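Local atomic coordinates of Alpha/beta hydrolase fold protein (Nakamurella multipartita, PDB entry 4Y7D), a protein that probably works as a hydrolase of the alpha/beta hydrolase superfamily, with no particular substrate assigned to it. Residues F257-A262 and S268-L273; L243-T248 and G288-R293; Q16-A21 and V25-V30; R62-D67 and D94-A99; V148-G153 and R157-M162. All blocks are in the same frame, centred on the assembly; numbering follows the deposited sequence. Where two conformers were deposited one is given.

Interaction 1 (F257-A262 and S268-L273); sequences FSRFAA and SELVHL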
# COMPACT_ATOMS: atom_id res chain seq x y z
N PHE A 257 7.86 1.91 -12.77
CA PHE A 257 8.26 1.11 -11.62
C PHE A 257 7.68 -0.31 -11.74
O PHE A 257 8.36 -1.32 -11.37
CB PHE A 257 7.81 1.70 -10.30
CG PHE A 257 8.64 2.90 -9.85
CD1 PHE A 257 9.80 2.71 -9.17
CD2 PHE A 257 8.22 4.19 -10.09
CE1 PHE A 257 10.58 3.78 -8.76
CE2 PHE A 257 9.01 5.29 -9.70
CZ PHE A 257 10.18 5.07 -9.02
N SER A 258 6.44 -0.38 -12.19
CA SER A 258 5.81 -1.70 -12.35
C SER A 258 6.35 -2.52 -13.54
O SER A 258 6.43 -3.76 -13.45
CB SER A 258 4.32 -1.54 -12.46
OG SER A 258 3.71 -1.07 -11.24
N ARG A 259 6.64 -1.87 -14.66
CA ARG A 259 7.23 -2.56 -15.81
C ARG A 259 8.59 -3.10 -15.44
O ARG A 259 8.92 -4.21 -15.79
CB ARG A 259 7.34 -1.64 -17.05
CG ARG A 259 6.07 -1.58 -17.86
CD ARG A 259 6.29 -0.95 -19.26
NE ARG A 259 6.52 0.48 -19.03
CZ ARG A 259 5.57 1.42 -18.83
NH1 ARG A 259 4.26 1.12 -18.92
NH2 ARG A 259 5.95 2.68 -18.56
N PHE A 260 9.38 -2.31 -14.70
CA PHE A 260 10.66 -2.74 -14.21
C PHE A 260 10.50 -3.97 -13.32
O PHE A 260 11.25 -4.92 -13.46
CB PHE A 260 11.37 -1.62 -13.41
CG PHE A 260 12.63 -2.04 -12.72
CD1 PHE A 260 13.78 -2.23 -13.44
CD2 PHE A 260 12.68 -2.18 -11.36
CE1 PHE A 260 14.93 -2.61 -12.80
CE2 PHE A 260 13.85 -2.55 -10.71
CZ PHE A 260 14.98 -2.74 -11.46
N ALA A 261 9.58 -3.90 -12.37
CA ALA A 261 9.38 -4.97 -11.40
C ALA A 261 8.99 -6.26 -12.12
O ALA A 261 9.59 -7.30 -11.85
CB ALA A 261 8.34 -4.58 -10.36
N ALA A 262 8.06 -6.17 -13.08
CA ALA A 262 7.64 -7.35 -13.82
C ALA A 262 8.79 -7.95 -14.64
O ALA A 262 8.90 -9.18 -14.75
CB ALA A 262 6.44 -7.07 -14.67
N SER A 268 6.39 -13.45 -13.42
CA SER A 268 5.39 -12.47 -12.98
C SER A 268 4.44 -12.09 -14.07
O SER A 268 4.73 -12.26 -15.27
CB SER A 268 6.07 -11.20 -12.36
OG SER A 268 6.68 -10.46 -13.37
N GLU A 269 3.27 -11.64 -13.66
CA GLU A 269 2.23 -11.13 -14.53
C GLU A 269 2.06 -9.64 -14.27
O GLU A 269 2.00 -9.22 -13.11
CB GLU A 269 0.90 -11.79 -14.21
CG GLU A 269 0.89 -13.29 -14.30
CD GLU A 269 -0.49 -13.83 -13.98
OE1 GLU A 269 -1.27 -13.23 -13.18
OE2 GLU A 269 -0.80 -14.87 -14.55
N LEU A 270 1.97 -8.85 -15.33
CA LEU A 270 1.74 -7.42 -15.25
C LEU A 270 0.35 -7.11 -15.80
O LEU A 270 0.02 -7.51 -16.91
CB LEU A 270 2.79 -6.68 -16.08
CG LEU A 270 2.73 -5.16 -16.12
CD1 LEU A 270 2.77 -4.49 -14.74
CD2 LEU A 270 3.90 -4.72 -16.99
N VAL A 271 -0.45 -6.40 -15.01
CA VAL A 271 -1.78 -5.98 -15.41
C VAL A 271 -1.85 -4.44 -15.42
O VAL A 271 -1.63 -3.78 -14.38
CB VAL A 271 -2.85 -6.58 -14.45
CG1 VAL A 271 -4.20 -5.97 -14.68
CG2 VAL A 271 -2.88 -8.09 -14.59
N HIS A 272 -2.17 -3.89 -16.57
CA HIS A 272 -2.39 -2.47 -16.75
C HIS A 272 -3.90 -2.14 -16.66
O HIS A 272 -4.74 -2.85 -17.23
CB HIS A 272 -1.90 -2.03 -18.14
CG HIS A 272 -0.47 -2.31 -18.39
ND1 HIS A 272 0.55 -1.54 -17.86
CD2 HIS A 272 0.13 -3.29 -19.11
CE1 HIS A 272 1.71 -2.03 -18.26
NE2 HIS A 272 1.48 -3.10 -19.01
N LEU A 273 -4.22 -1.04 -16.00
CA LEU A 273 -5.57 -0.54 -15.94
C LEU A 273 -5.51 0.81 -16.67
O LEU A 273 -4.90 1.77 -16.18
CB LEU A 273 -6.00 -0.43 -14.48
CG LEU A 273 -6.33 -1.77 -13.81
CD1 LEU A 273 -6.40 -1.62 -12.32
CD2 LEU A 273 -7.63 -2.38 -14.36
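With CG set opposite its backbone N (chi1 -180°), Leu270 sends both methyls from strand 269-273 toward helix 255-264. The bend of Arg259 at chi3 (-71°) lays its aliphatic part beside the leucine and turns its guanidinium toward His272. The two branches of Leu270 divide the helix between them. CD1 sits 4.0 Å from Ser258 CB and also touches Ser258 O. CD2 lies 3.9 Å from Arg259 CG, where the two side chains meet at a slant. Closer to the backbone, Leu270 CB packs on Ala262 CB at 3.9 Å. With an alanine in place of Leu270, both branches are lost, which is likely to open a gap beside Ser258 and Arg259. At one end of the contact Ser268 OG rests 3.6 Å from Ala262 CB; its hydrogen bond goes to Ile265 O in the connecting turn. At the other end His272 CE1 comes to the edge of the Arg259 guanidinium, 4.1 Å from NH1. The ring and guanidinium planes are 24° apart. This end is at the surface. The helix runs nearly antiparallel to the strand, at 160°. It is the helix of the beta-alpha-beta crossover that joins strand 242-247 to the edge strand 269-273, a unit repeated through the alpha/beta hydrolase fold.

Interaction 2 (L243-T248 and G288-R293); sequences LVVSGT and GPVRRR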
# COMPACT_ATOMS: atom_id res chain seq x y z
N LEU A 243 1.91 -10.89 -9.02
CA LEU A 243 1.02 -10.09 -9.83
C LEU A 243 1.42 -8.66 -9.56
O LEU A 243 1.39 -8.24 -8.42
CB LEU A 243 -0.44 -10.35 -9.47
CG LEU A 243 -1.50 -9.40 -9.97
CD1 LEU A 243 -1.53 -9.39 -11.49
CD2 LEU A 243 -2.86 -9.80 -9.38
N VAL A 244 1.75 -7.93 -10.62
CA VAL A 244 2.12 -6.51 -10.57
C VAL A 244 0.99 -5.72 -11.27
O VAL A 244 0.62 -6.09 -12.38
CB VAL A 244 3.42 -6.29 -11.30
CG1 VAL A 244 3.88 -4.85 -11.14
CG2 VAL A 244 4.51 -7.25 -10.79
N VAL A 245 0.46 -4.71 -10.61
CA VAL A 245 -0.71 -3.95 -11.10
C VAL A 245 -0.36 -2.48 -11.21
O VAL A 245 0.06 -1.87 -10.21
CB VAL A 245 -1.93 -4.12 -10.18
CG1 VAL A 245 -3.15 -3.39 -10.75
CG2 VAL A 245 -2.24 -5.58 -9.93
N SER A 246 -0.60 -1.91 -12.41
CA SER A 246 -0.33 -0.51 -12.67
C SER A 246 -1.48 0.18 -13.41
O SER A 246 -1.97 -0.28 -14.41
CB SER A 246 0.97 -0.35 -13.49
OG SER A 246 1.20 1.00 -13.85
N GLY A 247 -1.88 1.32 -12.91
CA GLY A 247 -2.79 2.21 -13.61
C GLY A 247 -2.00 3.09 -14.55
O GLY A 247 -1.00 3.71 -14.14
N THR A 248 -2.44 3.18 -15.81
CA THR A 248 -1.60 3.85 -16.81
C THR A 248 -1.48 5.36 -16.62
O THR A 248 -0.55 5.97 -17.17
CB THR A 248 -2.07 3.58 -18.25
OG1 THR A 248 -3.30 4.28 -18.53
CG2 THR A 248 -2.15 2.11 -18.52
N GLY A 288 -12.39 -4.99 -10.68
CA GLY A 288 -12.97 -6.12 -9.95
C GLY A 288 -12.32 -7.44 -10.29
O GLY A 288 -11.89 -8.15 -9.39
N PRO A 289 -12.13 -7.73 -11.58
CA PRO A 289 -11.45 -8.96 -11.96
C PRO A 289 -10.02 -9.07 -11.50
O PRO A 289 -9.53 -10.17 -11.26
CB PRO A 289 -11.49 -8.93 -13.47
CG PRO A 289 -12.76 -8.18 -13.76
CD PRO A 289 -12.73 -7.08 -12.74
N VAL A 290 -9.34 -7.93 -11.37
CA VAL A 290 -7.96 -7.89 -10.92
C VAL A 290 -7.88 -8.21 -9.42
O VAL A 290 -6.98 -8.95 -8.98
CB VAL A 290 -7.29 -6.55 -11.24
CG1 VAL A 290 -5.80 -6.65 -11.04
CG2 VAL A 290 -7.53 -6.14 -12.70
N ARG A 291 -8.79 -7.62 -8.61
CA ARG A 291 -8.86 -7.98 -7.20
C ARG A 291 -9.20 -9.49 -7.00
O ARG A 291 -8.60 -10.17 -6.14
CB ARG A 291 -9.86 -7.07 -6.49
CG ARG A 291 -9.30 -5.66 -6.23
CD ARG A 291 -10.15 -4.89 -5.26
NE ARG A 291 -11.56 -4.93 -5.63
CZ ARG A 291 -12.13 -4.18 -6.57
NH1 ARG A 291 -13.43 -4.32 -6.85
NH2 ARG A 291 -11.41 -3.30 -7.26
N ARG A 292 -10.13 -10.00 -7.78
CA ARG A 292 -10.47 -11.44 -7.71
C ARG A 292 -9.24 -12.29 -8.02
O ARG A 292 -8.95 -13.24 -7.31
CB ARG A 292 -11.64 -11.82 -8.64
CG ARG A 292 -13.00 -11.42 -8.09
CD ARG A 292 -14.17 -12.05 -8.87
NE ARG A 292 -14.44 -11.37 -10.17
CZ ARG A 292 -14.98 -10.16 -10.30
NH1 ARG A 292 -15.36 -9.44 -9.24
NH2 ARG A 292 -15.15 -9.64 -11.51
N ARG A 293 -8.50 -11.92 -9.06
CA ARG A 293 -7.27 -12.63 -9.43
C ARG A 293 -6.22 -12.54 -8.33
O ARG A 293 -5.54 -13.52 -8.03
CB ARG A 293 -6.74 -12.15 -10.82
CG ARG A 293 -5.33 -12.58 -11.19
CD ARG A 293 -5.20 -14.08 -11.31
NE ARG A 293 -3.83 -14.53 -11.65
CZ ARG A 293 -3.37 -15.77 -11.44
NH1 ARG A 293 -4.14 -16.70 -10.89
NH2 ARG A 293 -2.13 -16.08 -11.79
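One of the outer helices of the alpha/beta hydrolase fold, the C-terminal helix 288-299, covers the central sheet here, with Val290 and Arg293 meeting Leu243 and Val245 of strand 242-247. The contact is buried and small. The segments run nearly antiparallel, at 158°, with 10.6 Å between their axes. Val245 CG2 touches Val290 CG1 at 3.9 Å, and the two valines lie alongside each other, pointing contrary ways. Leu243 reaches the next turn of the helix. Its CD2 lies 4.1 Å from Arg293 CG and 4.2 Å from Val290 O. In Arg293 the bend at chi2 (63°) leaves CG by the leucine and turns the guanidinium toward Glu269. There NE forms a salt bridge with Glu269 OE1 on the neighbouring strand. The arginine thus gives its CG to the apolar contact and its charge to Glu269. Phe281 touches both Val245 and Val290 and extends the apolar patch. Val244 and Ser246 alternate with the residues of this contact and pack on helix 255-264 instead. Helices therefore cover strand 242-247 on both sides, as in the three-layer alpha/beta/alpha sandwich of this fold.

Interaction 3 (Q16-A21 and V25-V30); sequences QTVSTA and VDCVIV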
# COMPACT_ATOMS: atom_id res chain seq x y z
N GLN A 16 -3.09 -4.51 17.95
CA GLN A 16 -2.34 -5.36 18.87
C GLN A 16 -0.87 -5.07 18.71
O GLN A 16 -0.44 -4.89 17.58
CB GLN A 16 -2.55 -6.83 18.50
CG GLN A 16 -4.00 -7.23 18.51
CD GLN A 16 -4.23 -8.73 18.54
OE1 GLN A 16 -3.57 -9.44 19.30
NE2 GLN A 16 -5.20 -9.21 17.73
N THR A 17 -0.12 -5.06 19.81
CA THR A 17 1.31 -4.94 19.73
C THR A 17 1.89 -6.35 19.78
O THR A 17 1.54 -7.13 20.70
CB THR A 17 1.85 -4.11 20.88
OG1 THR A 17 1.24 -2.82 20.82
CG2 THR A 17 3.37 -4.04 20.83
N VAL A 18 2.71 -6.69 18.82
CA VAL A 18 3.36 -7.98 18.82
C VAL A 18 4.83 -7.79 19.11
O VAL A 18 5.51 -7.12 18.32
CB VAL A 18 3.17 -8.72 17.49
CG1 VAL A 18 3.89 -10.07 17.51
CG2 VAL A 18 1.70 -8.92 17.22
N SER A 19 5.32 -8.43 20.17
CA SER A 19 6.75 -8.33 20.49
C SER A 19 7.51 -9.38 19.73
O SER A 19 7.45 -10.58 20.05
CB SER A 19 7.08 -8.52 21.95
OG SER A 19 6.47 -7.54 22.72
N THR A 20 8.32 -8.93 18.80
CA THR A 20 9.12 -9.82 17.94
C THR A 20 10.59 -9.73 18.35
O THR A 20 11.02 -8.83 19.05
CB THR A 20 9.01 -9.49 16.43
OG1 THR A 20 9.95 -8.46 16.07
CG2 THR A 20 7.60 -9.07 16.03
N ALA A 21 11.38 -10.64 17.79
CA ALA A 21 12.81 -10.66 18.07
C ALA A 21 13.47 -9.41 17.50
O ALA A 21 14.55 -9.07 17.97
CB ALA A 21 13.45 -11.92 17.49
N VAL A 25 5.99 -4.48 17.01
CA VAL A 25 5.29 -4.03 15.79
C VAL A 25 3.81 -4.10 16.05
O VAL A 25 3.30 -5.10 16.61
CB VAL A 25 5.69 -4.82 14.50
CG1 VAL A 25 5.28 -6.28 14.57
CG2 VAL A 25 5.11 -4.21 13.23
N ASP A 26 3.08 -3.03 15.69
CA ASP A 26 1.64 -3.05 15.83
C ASP A 26 0.99 -3.59 14.58
O ASP A 26 1.44 -3.34 13.44
CB ASP A 26 1.12 -1.63 16.14
CG ASP A 26 1.31 -1.23 17.57
OD1 ASP A 26 1.96 -1.95 18.39
OD2 ASP A 26 0.76 -0.16 17.91
N CYS A 27 -0.13 -4.26 14.78
CA CYS A 27 -0.89 -4.77 13.66
C CYS A 27 -2.35 -4.96 14.00
O CYS A 27 -2.72 -4.93 15.17
CB CYS A 27 -0.25 -6.04 13.09
SG CYS A 27 -0.28 -7.40 14.20
N VAL A 28 -3.18 -5.16 12.98
CA VAL A 28 -4.55 -5.54 13.16
C VAL A 28 -4.69 -6.85 12.42
O VAL A 28 -4.26 -6.99 11.28
CB VAL A 28 -5.53 -4.48 12.59
CG1 VAL A 28 -6.98 -4.89 12.75
CG2 VAL A 28 -5.29 -3.13 13.25
N ILE A 29 -5.36 -7.77 13.09
CA ILE A 29 -5.53 -9.14 12.67
C ILE A 29 -7.03 -9.25 12.36
O ILE A 29 -7.85 -9.08 13.26
CB ILE A 29 -5.20 -10.09 13.86
CG1 ILE A 29 -3.73 -9.99 14.31
CG2 ILE A 29 -5.56 -11.51 13.54
CD1 ILE A 29 -2.71 -10.46 13.33
N VAL A 30 -7.38 -9.51 11.10
CA VAL A 30 -8.77 -9.55 10.72
C VAL A 30 -9.05 -10.63 9.67
O VAL A 30 -8.22 -10.91 8.82
CB VAL A 30 -9.21 -8.18 10.21
CG1 VAL A 30 -8.51 -7.77 8.92
CG2 VAL A 30 -10.70 -8.16 9.99
O HOH W 1 -6.36 -7.36 15.84
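Thr17 OG1 donates a hydrogen bond to Asp26 OD1, 2.7 Å long, across a non-hydrogen-bonded pair of the antiparallel strands. The hydroxyl meets the oxygen from above the carboxylate plane, 36° out of it. A chi1 of -59° in Thr17 brings the hydroxyl over to the aspartate. The backbone bonds lie in the pairs to either side. Gln16 N bonds to Cys27 O at 2.8 Å and Cys27 N returns to Gln16 O. Val18 N bonds to Val25 O at 2.8 Å, and Val25 N returns to Val18 O. A CA-H...O contact from Asp26 to Gln16 O adds to this grip. Farther along, one water accepts from Gln16 NE2 at 2.9 Å and from Ile29 N at 3.0 Å, bridging the strands where direct pairing has ended. A leucine in place of Asp26 would probably leave the Thr17 hydroxyl without its acceptor across the hairpin. On the other face Val18, Val25 and Cys27 form an apolar patch, and Gln16 lies at its end. Val18 CG2 lies 3.9 Å from Cys27 SG, and Thr20 CG2 is equally far from Val25 CG1. Helix 82-95 covers this face, with Leu92 and Ala95 against Val18. The Thr17-Asp26 side is thus tied by a hydroxyl-carboxylate bond; the Val18 side is mostly apolar, with Gln16 and its water at one end.

Interaction 4 (R62-D67 and D94-A99); sequences RAIVVD and DALGLA
Ile64 reaches with its CD1 to two leucines, and each leucine reaches back tip to tip. CD1 of Ile64 lies 4.0 Å from Leu96 CD1 and 3.8 Å from Leu98 CD2. A single methyl of the strand thus meets one branch of each leucine. In the isoleucine CG1 stands across from the carbonyl carbon (chi1 -61°) and CD1 extends beyond it (chi2 157°), which gives it the length to reach across. The backbones stay well apart, with 10.1 Å between the CA atoms of Ile64 and Leu96. The leucines flank Gly97, where the chain leaves helical angles. Gly97 takes a positive phi in a Schellman motif, and its N bonds back to Asp94 O at 3.0 Å. This turn lets Leu96 before it and Leu98 after it both face the strand. Arg62 reaches out to meet Leu98, which comes the other way. The arginine chain is extended from CG to NE, and its NH2 comes obliquely to Leu98 CD1, 4.2 Å away. No hydrogen bond crosses this contact. Leu92 of helix 82-95 also touches Ile64, as does Ile29 of strand 23-31. Pro35 of strand 35-39 lies against both Arg62 and Leu98. The contact therefore sits where helix 82-95 ends, in the crossover that leads from strand 62-66 past its neighbour 35-39 to strand 101-106.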
# COMPACT_ATOMS: atom_id res chain seq x y z
N ARG A 62 -7.38 -14.10 5.51
CA ARG A 62 -7.16 -13.35 6.71
C ARG A 62 -6.06 -12.38 6.44
O ARG A 62 -5.15 -12.68 5.68
CB ARG A 62 -6.92 -14.22 7.96
CG ARG A 62 -5.54 -14.70 8.26
CD ARG A 62 -5.56 -15.60 9.53
NE ARG A 62 -4.30 -16.30 9.88
CZ ARG A 62 -3.34 -15.81 10.70
NH1 ARG A 62 -3.44 -14.61 11.25
NH2 ARG A 62 -2.27 -16.55 11.00
N ALA A 63 -6.15 -11.18 7.01
CA ALA A 63 -5.12 -10.16 6.80
C ALA A 63 -4.36 -9.84 8.09
O ALA A 63 -4.94 -9.81 9.18
CB ALA A 63 -5.76 -8.92 6.25
N ILE A 64 -3.05 -9.61 7.94
CA ILE A 64 -2.18 -9.17 8.98
C ILE A 64 -1.75 -7.78 8.52
O ILE A 64 -0.95 -7.65 7.62
CB ILE A 64 -0.97 -10.14 9.15
CG1 ILE A 64 -1.47 -11.55 9.52
CG2 ILE A 64 0.03 -9.62 10.18
CD1 ILE A 64 -0.49 -12.65 9.19
N VAL A 65 -2.33 -6.74 9.11
CA VAL A 65 -2.16 -5.37 8.59
C VAL A 65 -1.23 -4.65 9.54
O VAL A 65 -1.62 -4.40 10.70
CB VAL A 65 -3.52 -4.64 8.60
CG1 VAL A 65 -3.35 -3.19 8.16
CG2 VAL A 65 -4.60 -5.43 7.86
N VAL A 66 0.00 -4.39 9.10
CA VAL A 66 0.97 -3.76 9.99
C VAL A 66 0.89 -2.25 9.96
O VAL A 66 0.44 -1.68 8.97
CB VAL A 66 2.44 -4.10 9.58
CG1 VAL A 66 2.76 -5.51 10.03
CG2 VAL A 66 2.67 -3.93 8.08
N ASP A 67 1.38 -1.64 11.04
CA ASP A 67 1.89 -0.27 11.04
C ASP A 67 3.40 -0.40 10.83
O ASP A 67 4.08 -1.00 11.65
CB ASP A 67 1.59 0.43 12.35
CG ASP A 67 0.17 0.90 12.48
OD1 ASP A 67 -0.26 1.67 11.59
OD2 ASP A 67 -0.54 0.55 13.47
N ASP A 94 7.30 -15.18 12.66
CA ASP A 94 7.81 -16.07 13.73
C ASP A 94 6.97 -15.90 15.02
O ASP A 94 6.58 -16.90 15.67
CB ASP A 94 9.27 -15.76 14.10
CG ASP A 94 10.28 -16.15 13.04
OD1 ASP A 94 9.92 -16.82 12.07
OD2 ASP A 94 11.46 -15.76 13.21
N ALA A 95 6.69 -14.65 15.39
CA ALA A 95 5.92 -14.35 16.58
C ALA A 95 4.45 -14.79 16.53
O ALA A 95 3.81 -14.95 17.57
CB ALA A 95 6.04 -12.88 16.98
N LEU A 96 3.93 -14.98 15.31
CA LEU A 96 2.61 -15.56 15.10
C LEU A 96 2.65 -17.04 14.85
O LEU A 96 1.61 -17.60 14.63
CB LEU A 96 1.89 -14.87 13.93
CG LEU A 96 1.77 -13.33 14.07
CD1 LEU A 96 1.20 -12.74 12.79
CD2 LEU A 96 0.93 -12.98 15.28
N GLY A 97 3.82 -17.67 14.91
CA GLY A 97 3.94 -19.10 14.64
C GLY A 97 3.63 -19.48 13.22
O GLY A 97 3.15 -20.60 12.95
N LEU A 98 3.87 -18.56 12.30
CA LEU A 98 3.45 -18.65 10.91
C LEU A 98 4.62 -18.94 9.99
O LEU A 98 5.61 -18.20 9.99
CB LEU A 98 2.76 -17.33 10.53
CG LEU A 98 2.12 -17.24 9.19
CD1 LEU A 98 1.02 -18.23 9.05
CD2 LEU A 98 1.59 -15.82 9.02
N ALA A 99 4.50 -20.02 9.20
CA ALA A 99 5.57 -20.44 8.26
C ALA A 99 5.74 -19.49 7.07
O ALA A 99 6.86 -19.08 6.70
CB ALA A 99 5.31 -21.85 7.75

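Interaction 5 (V148-G153 and R157-M162); sequences VLMGTG and RMLQLM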
# COMPACT_ATOMS: atom_id res chain seq x y z
N VAL A 148 0.41 22.52 3.47
CA VAL A 148 -0.30 22.67 4.73
C VAL A 148 -1.32 21.56 4.90
O VAL A 148 -1.45 20.98 5.97
CB VAL A 148 -1.01 24.02 4.82
CG1 VAL A 148 -1.92 24.06 6.03
CG2 VAL A 148 0.03 25.13 4.96
N LEU A 149 -2.04 21.26 3.83
CA LEU A 149 -3.08 20.27 3.88
C LEU A 149 -2.55 18.89 4.19
O LEU A 149 -3.17 18.15 4.96
CB LEU A 149 -3.83 20.23 2.54
CG LEU A 149 -5.09 19.35 2.52
CD1 LEU A 149 -6.16 19.80 3.50
CD2 LEU A 149 -5.64 19.32 1.09
N MSE A 150 -1.43 18.51 3.57
CA MSE A 150 -0.85 17.17 3.80
C MSE A 150 0.20 17.10 4.92
O MSE A 150 0.61 16.02 5.31
CB MSE A 150 -0.16 16.75 2.50
CG MSE A 150 -1.04 16.76 1.26
SE MSE A 150 -2.26 15.25 1.53
CE MSE A 150 -3.63 16.43 1.09
N GLY A 151 0.70 18.24 5.38
CA GLY A 151 1.79 18.25 6.34
C GLY A 151 1.50 18.71 7.76
O GLY A 151 2.41 18.68 8.59
N THR A 152 0.27 19.16 8.04
CA THR A 152 -0.05 19.75 9.35
C THR A 152 -1.28 19.12 9.99
O THR A 152 -2.12 18.48 9.32
CB THR A 152 -0.32 21.28 9.28
OG1 THR A 152 -1.45 21.54 8.44
CG2 THR A 152 0.87 22.01 8.73
N GLY A 153 -1.37 19.27 11.30
CA GLY A 153 -2.55 18.76 12.07
C GLY A 153 -3.84 19.47 11.63
O GLY A 153 -4.90 18.84 11.50
N ARG A 157 -7.18 17.64 10.13
CA ARG A 157 -8.55 17.89 10.59
C ARG A 157 -9.47 18.30 9.43
O ARG A 157 -10.63 17.88 9.34
CB ARG A 157 -8.56 18.95 11.72
CG ARG A 157 -7.89 18.45 13.00
CD ARG A 157 -7.88 19.48 14.13
NE ARG A 157 -6.57 20.11 14.33
CZ ARG A 157 -6.32 21.43 14.29
NH1 ARG A 157 -7.28 22.34 14.06
NH2 ARG A 157 -5.07 21.85 14.50
N MSE A 158 -8.95 19.11 8.51
CA MSE A 158 -9.72 19.49 7.32
C MSE A 158 -10.05 18.28 6.48
O MSE A 158 -11.18 18.14 6.06
CB MSE A 158 -8.99 20.52 6.48
CG MSE A 158 -9.94 21.13 5.47
SE MSE A 158 -9.01 22.65 4.61
CE MSE A 158 -7.74 23.07 6.05
N LEU A 159 -9.09 17.40 6.24
CA LEU A 159 -9.36 16.18 5.46
C LEU A 159 -10.43 15.31 6.13
O LEU A 159 -11.28 14.75 5.45
CB LEU A 159 -8.10 15.33 5.26
CG LEU A 159 -7.05 15.98 4.35
CD1 LEU A 159 -5.74 15.26 4.50
CD2 LEU A 159 -7.48 15.97 2.90
N GLN A 160 -10.35 15.19 7.45
CA GLN A 160 -11.34 14.43 8.21
C GLN A 160 -12.73 15.01 8.07
O GLN A 160 -13.69 14.28 7.83
CB GLN A 160 -10.94 14.37 9.69
CG GLN A 160 -9.67 13.58 9.95
CD GLN A 160 -9.12 13.78 11.35
OE1 GLN A 160 -9.64 14.59 12.12
NE2 GLN A 160 -8.06 13.03 11.69
N LEU A 161 -12.83 16.34 8.20
CA LEU A 161 -14.12 17.01 7.98
C LEU A 161 -14.61 16.83 6.57
O LEU A 161 -15.78 16.59 6.34
CB LEU A 161 -14.03 18.52 8.29
CG LEU A 161 -13.90 18.97 9.74
CD1 LEU A 161 -14.25 20.46 9.82
CD2 LEU A 161 -14.83 18.18 10.66
N MSE A 162 -13.72 16.92 5.58
CA MSE A 162 -14.17 16.76 4.19
C MSE A 162 -14.69 15.35 3.97
O MSE A 162 -15.72 15.16 3.30
CB MSE A 162 -13.00 17.09 3.25
CG MSE A 162 -12.73 18.59 3.21
SE MSE A 162 -11.19 18.95 2.00
CE MSE A 162 -12.14 18.53 0.33
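Leu149 pushes its CD1 into a shallow hollow on helix 153-165, formed by Met158 on one side and Leu159 on the other. The methyl lies 4.0 Å from Leu159 CG and 4.2 Å from Met158 CB. The selenium of Met158, a selenomethionine in this crystal, comes equally close to that methyl and borders the hollow. With chi1 at -172°, Leu149 turns its branches to the second helix. The fit works in return as well. Leu159 sends CD1 into the notch between Leu149 O and the end of Met150, also a selenomethionine. That methyl is 3.9 Å from Leu149 O and 4.2 Å from Met150 CE. Met150 starts out away from helix 153-165, but its bends at chi2 and chi3 bring CE round to meet Leu159 at about a right angle. These two helices follow strand 124-130, in the region that forms the cap in many alpha/beta hydrolases, and probably belong to such a cap here. Thr152 marks the break between them, its OG1 capping Gly155 N at the start of the second helix. Just beyond, Arg157 N bonds to Gly153 O at 2.9 Å, an ordinary helical bond. The Arg157 side chain folds back over the same carbonyl, with CG 3.4 Å from Gly153 O. Asn211 ND2 hydrogen-bonds to Leu149 O, and Leu159 also touches Asn211.

Along the chain the order is interaction 3, interaction 4, interaction 5, then interaction 1 nested inside the loop closed by interaction 2. Four of them reach the same central sheet. Interactions 3 and 4 lie at one end, with centres 8 Å apart, and meet through the neighbouring strands 23-31 and 62-66. Interactions 1 and 2 lie toward the other end, centres 10 Å apart, and meet through the neighbouring strands 269-273 and 242-247. The centres of interactions 1 and 3 are 31 Å apart. Interaction 5 stands off the sheet, its centre 28 to 33 Å from theirs, among the helices between strands 124-130 and 242-247. Helices thus pack on both ends of one continuous sheet, while the probable cap is built separately.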